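Local atomic coordinates of flagellar regulatory protein C (Vibrio cholerae, PDB entry 4QHS), a protein that probably couples ATP hydrolysis to sigma-54-dependent transcription of flagellar genes through a heptameric AAA+ ATPase domain. Residues M81-A84 and T85-Y89; G92-T95 and G96-Q99. All blocks are in the same frame, centred on the assembly; numbering follows the deposited sequence.

Contact 1 (M81-A84 with T85-Y89) and contact 2 (G92-T95 with G96-Q99) follow each other along the chain. Both lie in the sigma-54 interaction domain, on the same side of the chain's centre, and their centres are about 11 Å apart. Contact 1 is helix 82-87 and its exit into strand 88-89. Contact 2 is the GAFTGA loop between that strand and its antiparallel partner, strand 101-102. The two touch through Y89 and F94, whose rings meet edge-to-face. A84 also touches F94, and Y89 packs on A97. F94 and A97 thus lie against the helix end and the strand start. GAFTGA engages sigma-54 in this family, and probably does so here.

Contact 1. Residues M81-A84 and T85-Y89; sequences MLEA and TLFGY
Helix 82-87 leads into the GAFTGA loop of this sigma-54 activator, and M81 to A84 bond to T85 to G88 through its backbone. T85 N donates to M81 O at 2.8 Å, nearly in line with the carbonyl bond. The same pattern follows from L86 N to L82 O and from F87 N to E83 O. The last turn is less regular. G88 N reaches A84 O at 2.7 Å, but its donor lies 36° out of the carbonyl plane. G88 then leaves the helix with positive phi, and the chain turns into strand 88-89.

Besides L86 N, L82 O also takes the hydroxyl of T85. The modelled 2.5 Å from T85 OG1 to L82 O is very short, and its exact length is doubtful. With chi1 at 56°, OG1 lies between the backbone N and the carbonyl carbon, and this turns it to L82 O one turn earlier. CG2 then lies beside N, near M81 O. L82 and L86 run side by side, pointing the same way, with their CD1 atoms 4.0 Å apart. L82 also meets L125 and I72, while F87 packs on L125 and V132. These side chains set the helix against helix 123-135 and strand 69-73.

The E83 carboxylate and the F87 ring have planes at nearly a right angle. Their nearest side-chain approach is E83 CG to F87 CD2, 4.0 Å. E83 O lies at the edge of that ring, near its plane. Y89 OH makes a weak hydrogen bond to R144 of a neighbouring subunit. The Y89 ring lies beside the last turn, where A84 CB touches Y89 CD1 obliquely at 3.7 Å and A84 O lies at the ring edge, in plane.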
loop_
_atom_site.group_PDB
_atom_site.type_symbol
_atom_site.label_atom_id
_atom_site.label_comp_id
_atom_site.label_asym_id
_atom_site.label_seq_id
_atom_site.Cartn_x
_atom_site.Cartn_y
_atom_site.Cartn_z
ATOM N N MET A 81 23.101 -8.153 5.675
ATOM C CA MET A 81 23.866 -9.377 5.456
ATOM C C MET A 81 24.198 -10.115 6.728
ATOM O O MET A 81 24.893 -11.132 6.673
ATOM C CB MET A 81 25.155 -9.061 4.706
ATOM C CG MET A 81 24.905 -8.712 3.255
ATOM S SD MET A 81 24.378 -10.200 2.358
ATOM C CE MET A 81 25.898 -11.165 2.427
ATOM N N LEU A 82 23.694 -9.622 7.860
ATOM C CA LEU A 82 24.071 -10.170 9.170
ATOM C C LEU A 82 23.816 -11.666 9.259
ATOM O O LEU A 82 24.693 -12.421 9.645
ATOM C CB LEU A 82 23.315 -9.468 10.296
ATOM C CG LEU A 82 23.451 -10.085 11.702
ATOM C CD1 LEU A 82 24.927 -10.173 12.133
ATOM C CD2 LEU A 82 22.646 -9.275 12.740
ATOM N N GLU A 83 22.602 -12.076 8.904
ATOM C CA GLU A 83 22.218 -13.480 8.944
ATOM C C GLU A 83 23.076 -14.312 7.988
ATOM O O GLU A 83 23.532 -15.406 8.344
ATOM C CB GLU A 83 20.734 -13.632 8.613
ATOM C CG GLU A 83 20.249 -15.051 8.537
ATOM C CD GLU A 83 18.732 -15.122 8.523
ATOM O OE1 GLU A 83 18.089 -14.368 9.289
ATOM O OE2 GLU A 83 18.178 -15.920 7.750
ATOM N N ALA A 84 23.328 -13.792 6.792
ATOM C CA ALA A 84 24.165 -14.529 5.843
ATOM C C ALA A 84 25.606 -14.665 6.355
ATOM O O ALA A 84 26.244 -15.712 6.196
ATOM C CB ALA A 84 24.153 -13.865 4.493
ATOM N N THR A 85 26.118 -13.606 6.967
ATOM C CA THR A 85 27.482 -13.630 7.474
ATOM C C THR A 85 27.608 -14.613 8.634
ATOM O O THR A 85 28.535 -15.411 8.684
ATOM C CB THR A 85 27.920 -12.253 7.932
ATOM O OG1 THR A 85 26.983 -11.780 8.897
ATOM C CG2 THR A 85 27.897 -11.308 6.774
ATOM N N LEU A 86 26.646 -14.579 9.546
ATOM C CA LEU A 86 26.657 -15.476 10.705
ATOM C C LEU A 86 26.581 -16.961 10.339
ATOM O O LEU A 86 27.381 -17.773 10.824
ATOM C CB LEU A 86 25.495 -15.133 11.645
ATOM C CG LEU A 86 25.883 -14.247 12.827
ATOM C CD1 LEU A 86 24.655 -13.896 13.667
ATOM C CD2 LEU A 86 26.974 -14.907 13.689
ATOM N N PHE A 87 25.619 -17.305 9.482
ATOM C CA PHE A 87 25.313 -18.700 9.180
ATOM C C PHE A 87 25.936 -19.195 7.888
ATOM O O PHE A 87 26.058 -20.401 7.674
ATOM C CB PHE A 87 23.797 -18.891 9.130
ATOM C CG PHE A 87 23.141 -18.650 10.444
ATOM C CD1 PHE A 87 23.149 -19.624 11.423
ATOM C CD2 PHE A 87 22.554 -17.434 10.725
ATOM C CE1 PHE A 87 22.563 -19.394 12.657
ATOM C CE2 PHE A 87 21.963 -17.205 11.956
ATOM C CZ PHE A 87 21.971 -18.183 12.920
ATOM N N GLY A 88 26.338 -18.271 7.024
ATOM C CA GLY A 88 26.875 -18.654 5.737
ATOM C C GLY A 88 25.709 -19.051 4.854
ATOM O O GLY A 88 24.566 -19.072 5.302
ATOM N N TYR A 89 25.998 -19.395 3.605
ATOM C CA TYR A 89 24.950 -19.679 2.647
ATOM C C TYR A 89 25.473 -20.506 1.488
ATOM O O TYR A 89 26.683 -20.612 1.262
ATOM C CB TYR A 89 24.333 -18.379 2.121
ATOM C CG TYR A 89 25.352 -17.359 1.644
ATOM C CD1 TYR A 89 25.929 -16.457 2.538
ATOM C CD2 TYR A 89 25.744 -17.304 0.308
ATOM C CE1 TYR A 89 26.862 -15.522 2.113
ATOM C CE2 TYR A 89 26.682 -16.374 -0.127
ATOM C CZ TYR A 89 27.234 -15.483 0.782
ATOM O OH TYR A 89 28.154 -14.548 0.364
#

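Contact 2. Residues G92-T95 and G96-Q99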
loop_
_atom_site.group_PDB
_atom_site.type_symbol
_atom_site.label_atom_id
_atom_site.label_comp_id
_atom_site.label_asym_id
_atom_site.label_seq_id
_atom_site.Cartn_x
_atom_site.Cartn_y
_atom_site.Cartn_z
ATOM N N GLY A 92 22.841 -19.238 -4.491
ATOM C CA GLY A 92 21.421 -19.102 -4.767
ATOM C C GLY A 92 20.511 -18.978 -3.547
ATOM O O GLY A 92 19.301 -18.893 -3.711
ATOM N N ALA A 93 21.043 -18.938 -2.338
ATOM C CA ALA A 93 20.189 -18.900 -1.164
ATOM C C ALA A 93 19.327 -17.662 -1.089
ATOM O O ALA A 93 18.231 -17.697 -0.617
ATOM C CB ALA A 93 20.985 -19.045 0.080
ATOM N N PHE A 94 19.853 -16.563 -1.558
ATOM C CA PHE A 94 19.096 -15.363 -1.631
ATOM C C PHE A 94 19.573 -14.702 -2.880
ATOM O O PHE A 94 20.487 -15.169 -3.500
ATOM C CB PHE A 94 19.354 -14.492 -0.419
ATOM C CG PHE A 94 20.784 -14.356 -0.067
ATOM C CD1 PHE A 94 21.381 -15.231 0.796
ATOM C CD2 PHE A 94 21.525 -13.356 -0.579
ATOM C CE1 PHE A 94 22.684 -15.098 1.122
ATOM C CE2 PHE A 94 22.807 -13.228 -0.240
ATOM C CZ PHE A 94 23.391 -14.102 0.613
ATOM N N THR A 95 18.959 -13.609 -3.262
ATOM C CA THR A 95 19.327 -13.018 -4.508
ATOM C C THR A 95 20.659 -12.364 -4.343
ATOM O O THR A 95 20.840 -11.530 -3.492
ATOM C CB THR A 95 18.262 -12.046 -5.020
ATOM O OG1 THR A 95 17.501 -11.552 -3.927
ATOM C CG2 THR A 95 17.318 -12.764 -5.946
ATOM N N GLY A 96 21.606 -12.772 -5.161
ATOM C CA GLY A 96 22.952 -12.281 -5.049
ATOM C C GLY A 96 23.828 -13.234 -4.289
ATOM O O GLY A 96 24.976 -12.949 -4.053
ATOM N N ALA A 97 23.275 -14.368 -3.901
ATOM C CA ALA A 97 24.058 -15.458 -3.366
ATOM C C ALA A 97 24.621 -16.191 -4.548
ATOM O O ALA A 97 24.030 -17.104 -5.056
ATOM C CB ALA A 97 23.215 -16.366 -2.560
ATOM N N VAL A 98 25.783 -15.754 -4.966
ATOM C CA VAL A 98 26.395 -16.192 -6.179
ATOM C C VAL A 98 27.508 -17.188 -5.937
ATOM O O VAL A 98 28.082 -17.689 -6.859
ATOM C CB VAL A 98 26.896 -14.978 -6.965
ATOM C CG1 VAL A 98 28.323 -14.694 -6.677
ATOM C CG2 VAL A 98 26.670 -15.177 -8.409
ATOM N N GLN A 99 27.783 -17.478 -4.680
ATOM C CA GLN A 99 28.762 -18.471 -4.308
ATOM C C GLN A 99 28.393 -19.058 -2.984
ATOM O O GLN A 99 27.552 -18.549 -2.307
ATOM C CB GLN A 99 30.142 -17.852 -4.213
ATOM C CG GLN A 99 30.262 -16.793 -3.173
ATOM C CD GLN A 99 31.637 -16.251 -3.078
ATOM O OE1 GLN A 99 32.070 -15.505 -3.926
ATOM N NE2 GLN A 99 32.351 -16.643 -2.058
#
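F94 holds its CG between its own backbone N and carbonyl carbon (chi1 46°), and its second torsion turns the ring flat over A97. The A97 CB bond points toward the other half of the loop, and its methyl meets the middle of the ring. This is a CH-pi contact. A97 CB is 3.7 Å from the centroid of the F94 ring and only 3° off the ring normal. All six ring carbons are about equally far from the methyl, which therefore touches the face as a whole.

The same methyl is pressed against the backbone. A97 CB is 3.1 Å from F94 O. It also lies close to A93 N, so this buried alanine fills the inside of the bend.

The sequence G92-A97 is the GAFTGA motif, which marks sigma-54 activators. In this family it contacts sigma-54, and it probably does so here. Its last four residues, F94 to A97, form a type II beta turn. The turn closes with A97 N donating to F94 O at 2.9 Å. That donor stands 44° out of the carbonyl plane. G96 takes the third position of the turn, with positive phi. A97 is itself the centre of an inverse gamma turn.

A second bond joins the two ends of the motif. G92 N donates to A97 O, tilted from the carbonyl plane. The modelled 2.5 Å between G92 N and A97 O is very short, so the exact length is doubtful. A93 and F94 also rest on L141, while Q99 packs on R144 of a neighbouring subunit.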